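Local coordinates for protein phosphoserine aminotransferase (Bacillus circulans, PDB 2C0R) that catalyses, with pyridoxal 5'-phosphate as cofactor, the reversible transamination that makes phosphoserine from 3-phosphohydroxypyruvate, and likewise phosphohydroxythreonine, in serine and pyridoxine biosynthesis, at residues A13-E18 with N249-W254; S180-L185 with G263-N268; N268-S273 with V342-C347; E320-L325 with E348-F353. The protein carries 1 engineered substitution. All coordinates share one frame; numbering follows the deposited sequence.

Contact 1 of 4, residues A13-E18 with N249-W254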
loop_
_atom_site.group_PDB
_atom_site.type_symbol
_atom_site.label_atom_id
_atom_site.label_comp_id
_atom_site.label_asym_id
_atom_site.label_seq_id
_atom_site.Cartn_x
_atom_site.Cartn_y
_atom_site.Cartn_z
ATOM N N ALA A 13 -11.893 -9.108 1.576
ATOM C CA ALA A 13 -13.258 -9.591 1.574
ATOM C C ALA A 13 -13.846 -9.481 0.185
ATOM O O ALA A 13 -13.211 -9.049 -0.773
ATOM C CB ALA A 13 -14.062 -8.721 2.544
ATOM N N ALA A 14 -15.125 -9.841 0.112
ATOM C CA ALA A 14 -15.759 -9.924 -1.193
ATOM C C ALA A 14 -15.750 -8.576 -1.901
ATOM O O ALA A 14 -15.888 -7.513 -1.295
ATOM C CB ALA A 14 -17.185 -10.383 -0.938
ATOM N N LEU A 15 -15.550 -8.623 -3.199
ATOM C CA LEU A 15 -15.806 -7.507 -4.070
ATOM C C LEU A 15 -17.031 -7.769 -4.927
ATOM O O LEU A 15 -17.333 -8.941 -5.112
ATOM C CB LEU A 15 -14.607 -7.231 -5.018
ATOM C CG LEU A 15 -13.603 -6.275 -4.354
ATOM C CD1 LEU A 15 -12.519 -7.067 -3.634
ATOM C CD2 LEU A 15 -12.981 -5.330 -5.364
ATOM N N PRO A 16 -17.690 -6.745 -5.443
ATOM C CA PRO A 16 -18.814 -6.992 -6.375
ATOM C C PRO A 16 -18.312 -7.749 -7.602
ATOM O O PRO A 16 -17.290 -7.332 -8.196
ATOM C CB PRO A 16 -19.247 -5.579 -6.750
ATOM C CG PRO A 16 -18.844 -4.739 -5.573
ATOM C CD PRO A 16 -17.480 -5.318 -5.228
ATOM N N LEU A 17 -18.976 -8.832 -7.973
ATOM C CA LEU A 17 -18.522 -9.579 -9.169
ATOM C C LEU A 17 -18.424 -8.664 -10.394
ATOM O O LEU A 17 -17.509 -8.807 -11.193
ATOM C CB LEU A 17 -19.483 -10.712 -9.481
ATOM C CG LEU A 17 -19.108 -11.583 -10.663
ATOM C CD1 LEU A 17 -17.662 -12.084 -10.589
ATOM C CD2 LEU A 17 -20.085 -12.761 -10.724
ATOM N N GLU A 18 -19.339 -7.700 -10.518
ATOM C CA GLU A 18 -19.343 -6.793 -11.678
ATOM C C GLU A 18 -18.070 -5.945 -11.699
ATOM O O GLU A 18 -17.483 -5.617 -12.745
ATOM C CB GLU A 18 -20.530 -5.832 -11.659
ATOM C CG GLU A 18 -20.992 -5.459 -10.264
ATOM C CD GLU A 18 -22.107 -6.281 -9.656
ATOM O OE1 GLU A 18 -21.879 -7.437 -9.220
ATOM O OE2 GLU A 18 -23.253 -5.762 -9.561
ATOM N N ASN A 249 -12.295 3.442 -6.882
ATOM C CA ASN A 249 -13.178 4.218 -7.789
ATOM C C ASN A 249 -14.272 3.347 -8.374
ATOM O O ASN A 249 -15.444 3.722 -8.398
ATOM C CB ASN A 249 -12.307 4.879 -8.857
ATOM C CG ASN A 249 -13.057 5.987 -9.588
ATOM O OD1 ASN A 249 -13.759 6.821 -9.014
ATOM N ND2 ASN A 249 -12.856 5.988 -10.892
ATOM N N GLU A 250 -13.895 2.146 -8.810
ATOM C CA GLU A 250 -14.902 1.225 -9.375
ATOM C C GLU A 250 -15.903 0.803 -8.337
ATOM O O GLU A 250 -17.113 0.668 -8.619
ATOM C CB GLU A 250 -14.163 0.022 -9.977
ATOM C CG GLU A 250 -13.372 0.360 -11.233
ATOM C CD GLU A 250 -14.191 1.080 -12.299
ATOM O OE1 GLU A 250 -13.740 2.146 -12.762
ATOM O OE2 GLU A 250 -15.292 0.597 -12.650
ATOM N N VAL A 251 -15.467 0.564 -7.114
ATOM C CA VAL A 251 -16.427 0.168 -6.085
ATOM C C VAL A 251 -17.382 1.290 -5.754
ATOM O O VAL A 251 -18.587 1.079 -5.542
ATOM C CB VAL A 251 -15.713 -0.334 -4.811
ATOM C CG1 VAL A 251 -16.724 -0.500 -3.687
ATOM C CG2 VAL A 251 -14.979 -1.650 -5.051
ATOM N N LEU A 252 -16.900 2.518 -5.745
ATOM C CA LEU A 252 -17.773 3.656 -5.470
ATOM C C LEU A 252 -18.830 3.808 -6.555
ATOM O O LEU A 252 -19.991 4.123 -6.265
ATOM C CB LEU A 252 -16.988 4.972 -5.316
ATOM C CG LEU A 252 -15.916 4.960 -4.208
ATOM C CD1 LEU A 252 -15.174 6.275 -4.294
ATOM C CD2 LEU A 252 -16.531 4.752 -2.839
ATOM N N LYS A 253 -18.427 3.596 -7.805
ATOM C CA LYS A 253 -19.439 3.576 -8.872
ATOM C C LYS A 253 -20.516 2.540 -8.597
ATOM O O LYS A 253 -21.691 2.782 -8.759
ATOM C CB LYS A 253 -18.752 3.273 -10.197
ATOM C CG LYS A 253 -17.954 4.418 -10.812
ATOM C CD LYS A 253 -17.113 3.857 -11.973
ATOM C CE LYS A 253 -16.164 4.960 -12.503
ATOM N NZ LYS A 253 -15.330 4.399 -13.606
ATOM N N TRP A 254 -20.082 1.345 -8.179
ATOM C CA TRP A 254 -21.073 0.279 -7.903
ATOM C C TRP A 254 -21.975 0.675 -6.746
ATOM O O TRP A 254 -23.173 0.420 -6.788
ATOM C CB TRP A 254 -20.278 -1.001 -7.657
ATOM C CG TRP A 254 -21.081 -2.169 -7.171
ATOM C CD1 TRP A 254 -21.706 -3.122 -7.968
ATOM C CD2 TRP A 254 -21.380 -2.550 -5.815
ATOM N NE1 TRP A 254 -22.351 -4.050 -7.179
ATOM C CE2 TRP A 254 -22.165 -3.716 -5.868
ATOM C CE3 TRP A 254 -21.054 -2.010 -4.567
ATOM C CZ2 TRP A 254 -22.623 -4.342 -4.708
ATOM C CZ3 TRP A 254 -21.501 -2.628 -3.418
ATOM C CH2 TRP A 254 -22.285 -3.789 -3.497
#
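Pro16 lies over one face of the Trp254 indole while Glu18 comes to its edge. The pyrrolidine ring rests on the face: Pro16 CG is 3.4 Å from Trp254 CD2, near the bond where the two indole rings are fused. Beside it, Pro16 CB stands 3.5 Å from the centroid of the five-membered ring and only 11° off its normal, a CH-pi contact. Trp254 carries CG anti to its backbone N (chi1 172°), and from helix 242-257 the indole reaches the start of helix 17-25, where Pro16 is the N-cap residue. At the edge, Trp254 NE1 gives a weak, bent hydrogen bond to Glu18 OE2 (3.1 Å, 135° at the hydrogen), with the carboxylate plane perpendicular to the ring. That carboxylate has its stronger partner in Arg258, with which it forms a salt bridge. Farther along, Leu15 CD2 touches Val251 CG2 at 4.2 Å, and the backbone N of Leu15 bonds to Glu39 of the second subunit, placing the contact close to the dimer interface. An alanine in place of Trp254 would probably open a gap beneath Pro16 and cost Glu18 its indole N-H. The chemistry thus implies adhesion chiefly by dispersion and CH-pi packing, to which the weak polar bond can add only a little.

Contact 2 of 4, residues S180-L185 with G263-N268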
loop_
_atom_site.group_PDB
_atom_site.type_symbol
_atom_site.label_atom_id
_atom_site.label_comp_id
_atom_site.label_asym_id
_atom_site.label_seq_id
_atom_site.Cartn_x
_atom_site.Cartn_y
_atom_site.Cartn_z
ATOM N N SER A 180 -21.309 1.817 4.360
ATOM C CA SER A 180 -22.371 0.818 4.493
ATOM C C SER A 180 -23.692 1.483 4.856
ATOM O O SER A 180 -24.743 0.823 4.815
ATOM C CB SER A 180 -22.047 -0.200 5.578
ATOM O OG SER A 180 -21.988 0.384 6.852
ATOM N N ARG A 181 -23.635 2.762 5.200
ATOM C CA ARG A 181 -24.804 3.413 5.765
ATOM C C ARG A 181 -24.597 4.917 5.687
ATOM O O ARG A 181 -23.453 5.349 5.768
ATOM C CB ARG A 181 -25.056 2.993 7.229
ATOM C CG ARG A 181 -23.863 3.078 8.155
ATOM C CD ARG A 181 -24.151 3.353 9.627
ATOM N NE ARG A 181 -22.871 3.220 10.354
ATOM C CZ ARG A 181 -22.831 2.918 11.654
ATOM N NH1 ARG A 181 -21.673 2.786 12.310
ATOM N NH2 ARG A 181 -23.998 2.756 12.305
ATOM N N PRO A 182 -25.649 5.688 5.557
ATOM C CA PRO A 182 -25.492 7.143 5.641
ATOM C C PRO A 182 -24.995 7.496 7.035
ATOM O O PRO A 182 -25.295 6.893 8.058
ATOM C CB PRO A 182 -26.910 7.682 5.465
ATOM C CG PRO A 182 -27.671 6.564 4.825
ATOM C CD PRO A 182 -27.051 5.279 5.337
ATOM N N PHE A 183 -24.181 8.548 7.053
ATOM C CA PHE A 183 -23.822 9.236 8.263
ATOM C C PHE A 183 -23.474 10.675 7.868
ATOM O O PHE A 183 -23.172 10.951 6.701
ATOM C CB PHE A 183 -22.689 8.551 9.017
ATOM C CG PHE A 183 -21.318 8.609 8.389
ATOM C CD1 PHE A 183 -20.362 9.560 8.735
ATOM C CD2 PHE A 183 -20.991 7.677 7.435
ATOM C CE1 PHE A 183 -19.109 9.605 8.131
ATOM C CE2 PHE A 183 -19.740 7.667 6.838
ATOM C CZ PHE A 183 -18.807 8.609 7.214
ATOM N N ASP A 184 -23.555 11.500 8.907
ATOM C CA ASP A 184 -23.226 12.920 8.711
ATOM C C ASP A 184 -21.735 13.112 8.959
ATOM O O ASP A 184 -21.299 13.105 10.116
ATOM C CB ASP A 184 -24.050 13.785 9.658
ATOM C CG ASP A 184 -23.772 15.275 9.612
ATOM O OD1 ASP A 184 -23.091 15.710 8.636
ATOM O OD2 ASP A 184 -24.251 15.979 10.536
ATOM N N LEU A 185 -20.982 13.294 7.876
ATOM C CA LEU A 185 -19.556 13.475 8.016
ATOM C C LEU A 185 -19.208 14.655 8.915
ATOM O O LEU A 185 -18.160 14.672 9.555
ATOM C CB LEU A 185 -18.893 13.666 6.649
ATOM C CG LEU A 185 -17.386 13.786 6.647
ATOM C CD1 LEU A 185 -16.733 12.545 7.216
ATOM C CD2 LEU A 185 -16.883 13.958 5.203
ATOM N N GLY A 263 -29.233 2.739 -0.335
ATOM C CA GLY A 263 -29.508 1.437 -0.967
ATOM C C GLY A 263 -28.689 0.326 -0.339
ATOM O O GLY A 263 -29.306 -0.731 -0.092
ATOM N N VAL A 264 -27.384 0.511 -0.104
ATOM C CA VAL A 264 -26.590 -0.559 0.455
ATOM C C VAL A 264 -27.015 -0.820 1.891
ATOM O O VAL A 264 -27.056 -1.969 2.348
ATOM C CB VAL A 264 -25.058 -0.355 0.365
ATOM C CG1 VAL A 264 -24.656 -0.417 -1.119
ATOM C CG2 VAL A 264 -24.604 0.932 1.015
ATOM N N GLN A 265 -27.437 0.220 2.595
ATOM C CA GLN A 265 -27.917 0.034 3.960
ATOM C C GLN A 265 -29.118 -0.887 3.979
ATOM O O GLN A 265 -29.206 -1.792 4.828
ATOM C CB GLN A 265 -28.258 1.412 4.577
ATOM C CG GLN A 265 -28.665 1.227 6.045
ATOM C CD GLN A 265 -29.074 2.527 6.695
ATOM O OE1 GLN A 265 -29.772 3.379 6.132
ATOM N NE2 GLN A 265 -28.593 2.644 7.932
ATOM N N GLN A 266 -30.051 -0.623 3.065
ATOM C CA GLN A 266 -31.261 -1.455 3.045
ATOM C C GLN A 266 -30.919 -2.879 2.724
ATOM O O GLN A 266 -31.461 -3.815 3.340
ATOM C CB GLN A 266 -32.202 -0.836 2.014
ATOM C CG GLN A 266 -33.437 -1.682 1.737
ATOM C CD GLN A 266 -34.349 -1.006 0.745
ATOM O OE1 GLN A 266 -35.466 -0.638 1.083
ATOM N NE2 GLN A 266 -33.956 -0.817 -0.498
ATOM N N ALA A 267 -30.018 -3.043 1.733
ATOM C CA ALA A 267 -29.609 -4.396 1.353
ATOM C C ALA A 267 -28.885 -5.125 2.480
ATOM O O ALA A 267 -29.096 -6.331 2.719
ATOM C CB ALA A 267 -28.724 -4.388 0.114
ATOM N N ASN A 268 -28.027 -4.442 3.187
ATOM C CA ASN A 268 -27.297 -5.056 4.282
ATOM C C ASN A 268 -28.214 -5.332 5.463
ATOM O O ASN A 268 -27.992 -6.342 6.110
ATOM C CB ASN A 268 -26.168 -4.100 4.706
ATOM C CG ASN A 268 -25.130 -3.891 3.630
ATOM O OD1 ASN A 268 -25.018 -4.672 2.693
ATOM N ND2 ASN A 268 -24.381 -2.806 3.761
HETATM O O HOH W 1 -25.250 -1.427 6.343
#
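The carbonyl oxygen of Ser180 is approached by several groups of the 263-268 segment and is joined to Asn268 through a water. This water donates to Ser180 O at 2.8 Å and accepts from Asn268 ND2 at 3.1 Å, spanning a pair too far apart to bond directly. On the same carbonyl, Gln265 CA makes a C-H...O contact of 3.4 Å to Ser180 O, and a methyl of Val264, CG2, packs at 3.8 Å from it. Asn268 is held from other directions too: its OD1 accepts from Lys271 and its ND2 also meets Asn340, an anchorage likely to keep the amide from turning over. In the fold, residues 180-185 belong to the loop between strands 170-173 and 190-194 of the central mixed sheet, the first of which includes the cofactor-binding Asp173; helix 260-280 packs against this loop. Gln265 reaches the loop with an extended chain, CG anti to the backbone N (chi1 -176°), crosses Pro182 at about a right angle and touches Arg181 CB. The two ends of its amide meet carbon rather than polar partners here, Gln265 NE2 lying 3.6 Å from Arg181 CB and Gln265 OE1 lying 3.4 Å from Pro182 CD. The guanidinium of Arg181 leads away from the helix, to a salt bridge with Asp177 and a hydrogen bond to the carbonyl of Phe159.

Contact 3 of 4, residues N268-S273 with V342-C347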
loop_
_atom_site.group_PDB
_atom_site.type_symbol
_atom_site.label_atom_id
_atom_site.label_comp_id
_atom_site.label_asym_id
_atom_site.label_seq_id
_atom_site.Cartn_x
_atom_site.Cartn_y
_atom_site.Cartn_z
ATOM N N ASN A 268 -28.027 -4.442 3.187
ATOM C CA ASN A 268 -27.297 -5.056 4.282
ATOM C C ASN A 268 -28.214 -5.332 5.463
ATOM O O ASN A 268 -27.992 -6.342 6.110
ATOM C CB ASN A 268 -26.168 -4.100 4.706
ATOM C CG ASN A 268 -25.130 -3.891 3.630
ATOM O OD1 ASN A 268 -25.018 -4.672 2.693
ATOM N ND2 ASN A 268 -24.381 -2.806 3.761
ATOM N N ARG A 269 -29.193 -4.451 5.729
ATOM C CA ARG A 269 -30.103 -4.758 6.847
ATOM C C ARG A 269 -30.846 -6.043 6.557
ATOM O O ARG A 269 -31.095 -6.862 7.453
ATOM C CB ARG A 269 -31.040 -3.573 7.018
ATOM C CG ARG A 269 -32.094 -3.764 8.130
ATOM C CD ARG A 269 -31.613 -3.494 9.512
ATOM N NE ARG A 269 -30.670 -4.426 10.114
ATOM C CZ ARG A 269 -31.058 -5.524 10.765
ATOM N NH1 ARG A 269 -32.347 -5.863 10.878
ATOM N NH2 ARG A 269 -30.117 -6.288 11.295
ATOM N N LYS A 270 -31.239 -6.200 5.268
ATOM C CA LYS A 270 -31.941 -7.422 4.895
ATOM C C LYS A 270 -31.087 -8.661 5.095
ATOM O O LYS A 270 -31.528 -9.704 5.575
ATOM C CB LYS A 270 -32.337 -7.253 3.442
ATOM C CG LYS A 270 -32.884 -8.487 2.737
ATOM C CD LYS A 270 -33.196 -8.124 1.294
ATOM C CE LYS A 270 -33.561 -9.362 0.487
ATOM N NZ LYS A 270 -33.683 -8.968 -0.952
ATOM N N LYS A 271 -29.816 -8.565 4.651
ATOM C CA LYS A 271 -28.874 -9.657 4.865
ATOM C C LYS A 271 -28.701 -9.982 6.340
ATOM O O LYS A 271 -28.752 -11.145 6.758
ATOM C CB LYS A 271 -27.478 -9.317 4.288
ATOM C CG LYS A 271 -27.474 -9.290 2.767
ATOM C CD LYS A 271 -26.459 -8.292 2.189
ATOM C CE LYS A 271 -25.112 -8.339 2.845
ATOM N NZ LYS A 271 -24.146 -7.437 2.156
ATOM N N ALA A 272 -28.447 -8.955 7.156
ATOM C CA ALA A 272 -28.182 -9.172 8.565
ATOM C C ALA A 272 -29.419 -9.756 9.252
ATOM O O ALA A 272 -29.272 -10.623 10.108
ATOM C CB ALA A 272 -27.788 -7.846 9.209
ATOM N N SER A 273 -30.587 -9.246 8.848
ATOM C CA SER A 273 -31.823 -9.655 9.517
ATOM C C SER A 273 -32.002 -11.142 9.296
ATOM O O SER A 273 -32.424 -11.853 10.221
ATOM C CB SER A 273 -32.981 -8.867 8.910
ATOM O OG SER A 273 -34.249 -9.333 9.397
ATOM N N VAL A 342 -21.075 -8.618 -0.223
ATOM C CA VAL A 342 -21.520 -10.005 0.031
ATOM C C VAL A 342 -22.977 -10.086 -0.412
ATOM O O VAL A 342 -23.811 -9.319 0.103
ATOM C CB VAL A 342 -21.341 -10.347 1.521
ATOM C CG1 VAL A 342 -21.914 -11.741 1.755
ATOM C CG2 VAL A 342 -19.871 -10.269 1.925
ATOM N N PRO A 343 -23.330 -10.931 -1.365
ATOM C CA PRO A 343 -24.678 -10.963 -1.902
ATOM C C PRO A 343 -25.666 -11.600 -0.926
ATOM O O PRO A 343 -25.344 -12.427 -0.089
ATOM C CB PRO A 343 -24.546 -11.854 -3.146
ATOM C CG PRO A 343 -23.083 -11.809 -3.490
ATOM C CD PRO A 343 -22.438 -11.845 -2.125
ATOM N N TYR A 344 -26.924 -11.218 -1.036
ATOM C CA TYR A 344 -27.949 -11.845 -0.200
ATOM C C TYR A 344 -27.962 -13.333 -0.427
ATOM O O TYR A 344 -28.163 -14.105 0.519
ATOM C CB TYR A 344 -29.282 -11.215 -0.562
ATOM C CG TYR A 344 -30.445 -11.760 0.234
ATOM C CD1 TYR A 344 -30.515 -11.511 1.594
ATOM C CD2 TYR A 344 -31.462 -12.490 -0.402
ATOM C CE1 TYR A 344 -31.563 -11.986 2.363
ATOM C CE2 TYR A 344 -32.507 -12.964 0.386
ATOM C CZ TYR A 344 -32.554 -12.711 1.741
ATOM O OH TYR A 344 -33.619 -13.191 2.485
ATOM N N GLU A 345 -27.707 -13.780 -1.656
ATOM C CA GLU A 345 -27.706 -15.233 -1.886
ATOM C C GLU A 345 -26.654 -15.949 -1.039
ATOM O O GLU A 345 -26.896 -17.116 -0.641
ATOM C CB GLU A 345 -27.518 -15.470 -3.397
ATOM C CG GLU A 345 -28.746 -14.997 -4.158
ATOM C CD GLU A 345 -28.845 -13.489 -4.391
ATOM O OE1 GLU A 345 -27.856 -12.755 -4.098
ATOM O OE2 GLU A 345 -29.919 -13.000 -4.836
ATOM N N SER A 346 -25.510 -15.326 -0.734
ATOM C CA SER A 346 -24.574 -15.990 0.175
ATOM C C SER A 346 -25.183 -16.168 1.565
ATOM O O SER A 346 -24.998 -17.176 2.265
ATOM C CB SER A 346 -23.284 -15.180 0.323
ATOM O OG SER A 346 -22.501 -15.299 -0.866
ATOM N N CYS A 347 -25.935 -15.132 1.969
ATOM C CA CYS A 347 -26.564 -15.160 3.292
ATOM C C CYS A 347 -27.683 -16.199 3.334
ATOM O O CYS A 347 -27.866 -16.901 4.305
ATOM C CB CYS A 347 -27.103 -13.761 3.581
ATOM S SG CYS A 347 -25.713 -12.592 3.722
#
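The start of helix 344-361 is docked on helix 260-280 through two consecutive lysines: Lys270 covers a face of the Tyr344 ring, while Lys271 passes the ring's edge to reach the backbone beyond. Lys270 is extended and crosses the ring at about a right angle. Its CE sits over the centre of one face, 3.6 Å from the Tyr344 centroid, in a CH-pi contact, and its NZ follows at 4.4 Å from that centroid as a cation-pi partner. Lys271 instead runs alongside Tyr344 in the reverse sense, its CG near the ring plane and 3.9 Å from Tyr344 CD1. The chain is bent at chi2 and at chi3 (45°, placing CE), and NZ ends at the loop ahead of the helix. Both helices lie in the C-terminal part of this class-V aminotransferase, and Pro343 occupies the N-cap position of the second. Just before it, Lys271 NZ donates to Val342 O at 2.8 Å, on a lone pair in the carbonyl plane. One turn back in its own helix it meets Asn268 OD1 at 2.9 Å, from 37° above the amide plane. The carbonyls of Ile338 and Tyr339 also bond to this buried ammonium, which would tend to stabilise its charge. An alanine in place of Lys271 would probably leave Val342 O, Asn268 OD1 and the carbonyls of Ile338 and Tyr339 without this donor. Cys347 SG, one turn on from Tyr344, packs 3.8 Å from Lys271 CB.

Contact 4 of 4, residues E320-L325 with E348-F353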
loop_
_atom_site.group_PDB
_atom_site.type_symbol
_atom_site.label_atom_id
_atom_site.label_comp_id
_atom_site.label_asym_id
_atom_site.label_seq_id
_atom_site.Cartn_x
_atom_site.Cartn_y
_atom_site.Cartn_z
ATOM N N GLU A 320 -19.073 -27.192 2.015
ATOM C CA GLU A 320 -20.222 -26.709 1.234
ATOM C C GLU A 320 -19.946 -25.357 0.576
ATOM O O GLU A 320 -20.905 -24.716 0.116
ATOM C CB GLU A 320 -21.475 -26.571 2.110
ATOM C CG GLU A 320 -21.815 -27.836 2.903
ATOM C CD GLU A 320 -22.067 -28.975 1.930
ATOM O OE1 GLU A 320 -21.869 -30.158 2.314
ATOM O OE2 GLU A 320 -22.458 -28.629 0.796
ATOM N N GLY A 321 -18.695 -24.905 0.508
ATOM C CA GLY A 321 -18.369 -23.716 -0.286
ATOM C C GLY A 321 -18.286 -22.419 0.482
ATOM O O GLY A 321 -18.073 -21.347 -0.082
ATOM N N PHE A 322 -18.440 -22.464 1.802
ATOM C CA PHE A 322 -18.286 -21.297 2.625
ATOM C C PHE A 322 -16.826 -21.044 2.986
ATOM O O PHE A 322 -16.067 -21.959 3.278
ATOM C CB PHE A 322 -19.086 -21.462 3.954
ATOM C CG PHE A 322 -20.567 -21.554 3.646
ATOM C CD1 PHE A 322 -21.167 -22.804 3.496
ATOM C CD2 PHE A 322 -21.319 -20.401 3.519
ATOM C CE1 PHE A 322 -22.518 -22.885 3.211
ATOM C CE2 PHE A 322 -22.684 -20.507 3.216
ATOM C CZ PHE A 322 -23.270 -21.750 3.056
ATOM N N VAL A 323 -16.508 -19.752 2.967
ATOM C CA VAL A 323 -15.162 -19.312 3.295
ATOM C C VAL A 323 -15.215 -18.285 4.404
ATOM O O VAL A 323 -16.030 -17.333 4.334
ATOM C CB VAL A 323 -14.517 -18.703 2.015
ATOM C CG1 VAL A 323 -13.161 -18.118 2.324
ATOM C CG2 VAL A 323 -14.488 -19.809 0.951
ATOM N N GLY A 324 -14.365 -18.445 5.412
ATOM C CA GLY A 324 -14.114 -17.359 6.387
ATOM C C GLY A 324 -15.014 -17.298 7.587
ATOM O O GLY A 324 -14.949 -16.298 8.331
ATOM N N LEU A 325 -15.838 -18.301 7.882
ATOM C CA LEU A 325 -16.792 -18.199 8.991
ATOM C C LEU A 325 -16.160 -18.431 10.353
ATOM O O LEU A 325 -16.786 -18.102 11.365
ATOM C CB LEU A 325 -17.944 -19.217 8.806
ATOM C CG LEU A 325 -18.853 -18.918 7.628
ATOM C CD1 LEU A 325 -19.787 -20.061 7.333
ATOM C CD2 LEU A 325 -19.644 -17.632 7.865
ATOM N N GLU A 348 -28.473 -16.312 2.277
ATOM C CA GLU A 348 -29.500 -17.381 2.228
ATOM C C GLU A 348 -28.865 -18.748 2.302
ATOM O O GLU A 348 -29.335 -19.649 3.008
ATOM C CB GLU A 348 -30.263 -17.277 0.909
ATOM C CG GLU A 348 -31.188 -16.091 0.807
ATOM C CD GLU A 348 -31.887 -16.085 -0.551
ATOM O OE1 GLU A 348 -31.156 -15.982 -1.558
ATOM O OE2 GLU A 348 -33.130 -16.167 -0.603
ATOM N N ALA A 349 -27.753 -18.911 1.579
ATOM C CA ALA A 349 -27.067 -20.198 1.662
ATOM C C ALA A 349 -26.564 -20.474 3.055
ATOM O O ALA A 349 -26.699 -21.588 3.571
ATOM C CB ALA A 349 -25.936 -20.245 0.634
ATOM N N LEU A 350 -26.016 -19.455 3.726
ATOM C CA LEU A 350 -25.517 -19.647 5.074
ATOM C C LEU A 350 -26.624 -20.070 6.029
ATOM O O LEU A 350 -26.478 -21.000 6.855
ATOM C CB LEU A 350 -24.864 -18.326 5.565
ATOM C CG LEU A 350 -24.462 -18.371 7.047
ATOM C CD1 LEU A 350 -23.467 -19.474 7.320
ATOM C CD2 LEU A 350 -23.948 -16.986 7.481
ATOM N N VAL A 351 -27.777 -19.413 5.930
ATOM C CA VAL A 351 -28.879 -19.728 6.844
ATOM C C VAL A 351 -29.356 -21.139 6.601
ATOM O O VAL A 351 -29.728 -21.841 7.547
ATOM C CB VAL A 351 -30.006 -18.688 6.644
ATOM C CG1 VAL A 351 -31.335 -19.181 7.202
ATOM C CG2 VAL A 351 -29.543 -17.365 7.270
ATOM N N GLN A 352 -29.370 -21.570 5.337
ATOM C CA GLN A 352 -29.764 -22.947 5.004
ATOM C C GLN A 352 -28.778 -23.907 5.632
ATOM O O GLN A 352 -29.193 -24.888 6.271
ATOM C CB GLN A 352 -29.824 -23.125 3.496
ATOM C CG GLN A 352 -30.878 -22.332 2.745
ATOM C CD GLN A 352 -30.855 -22.455 1.238
ATOM O OE1 GLN A 352 -31.438 -21.600 0.551
ATOM N NE2 GLN A 352 -30.216 -23.482 0.683
ATOM N N PHE A 353 -27.487 -23.619 5.461
ATOM C CA PHE A 353 -26.462 -24.450 6.086
ATOM C C PHE A 353 -26.620 -24.491 7.601
ATOM O O PHE A 353 -26.518 -25.546 8.214
ATOM C CB PHE A 353 -25.072 -23.944 5.689
ATOM C CG PHE A 353 -23.995 -24.712 6.459
ATOM C CD1 PHE A 353 -23.652 -25.988 6.021
ATOM C CD2 PHE A 353 -23.356 -24.177 7.575
ATOM C CE1 PHE A 353 -22.706 -26.727 6.710
ATOM C CE2 PHE A 353 -22.410 -24.924 8.268
ATOM C CZ PHE A 353 -22.072 -26.189 7.823
#
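Phe322 holds CG beside its backbone N, anti to the carbonyl carbon (chi1 -64°), and Phe353 holds CG anti to its backbone N (chi1 174°); these settings place each CG between a short strand and helix 344-361, where the rings meet. They do so obliquely, centroids 5.5 Å apart and planes at 43°. The Phe322 ring does most of the touching with its outer carbons, each of which finds a different part of the helix. CE1 lies 3.7 Å from Phe353 CB. CE2 comes 3.5 Å from Leu350 CA, close against the backbone, and Ala349 O lies at the ring's edge, near its plane, 3.5 Å from Phe322 CZ. That oxygen is already engaged by Phe353 N in the helix. The 320-325 segment begins at a Schellman motif that ends helix 307-319: Gly321, with positive phi, is its C-prime residue, and the chain continues there into strand 322-323, which pairs in parallel with strand 6-7. Phe322, next in the chain, faces helix 344-361, and Tyr6 of the neighbouring strand also meets its ring. At one end Leu325 and Leu350 slide past each other in opposite directions, Leu325 CD1 touching Leu350 CD1 at 3.7 Å. At the other, more exposed end the aliphatic part of Glu320 crosses Phe353, with Glu320 CG 4.1 Å from Phe353 CD1, while Phe313 of helix 307-319 packs edge-to-face with the same phenyl ring.

How the contacts relate
Two helices tie most of the set together: helix 260-280 serves contacts 2 and 3, which share Asn268, and helix 344-361 serves contacts 3 and 4, whose centres are about 12 Å apart. Contact 1 stands on the preceding helix, 242-257, and meets contact 3 by packing of Ala14 on Val342. Contacts 1, 3 and 4 are largely buried, whereas contact 2 is only partly buried. Chemistry changes with place: contact 4, farthest from the centre of the chain and away from the annotated sites, is aromatic and aliphatic; contact 1 adds a weak polar bond; contact 2 adds a water bridge to carbon packing; in contact 3 buried Lys271 carries the ammonium bonds and exposed Lys270 the cation-pi pair.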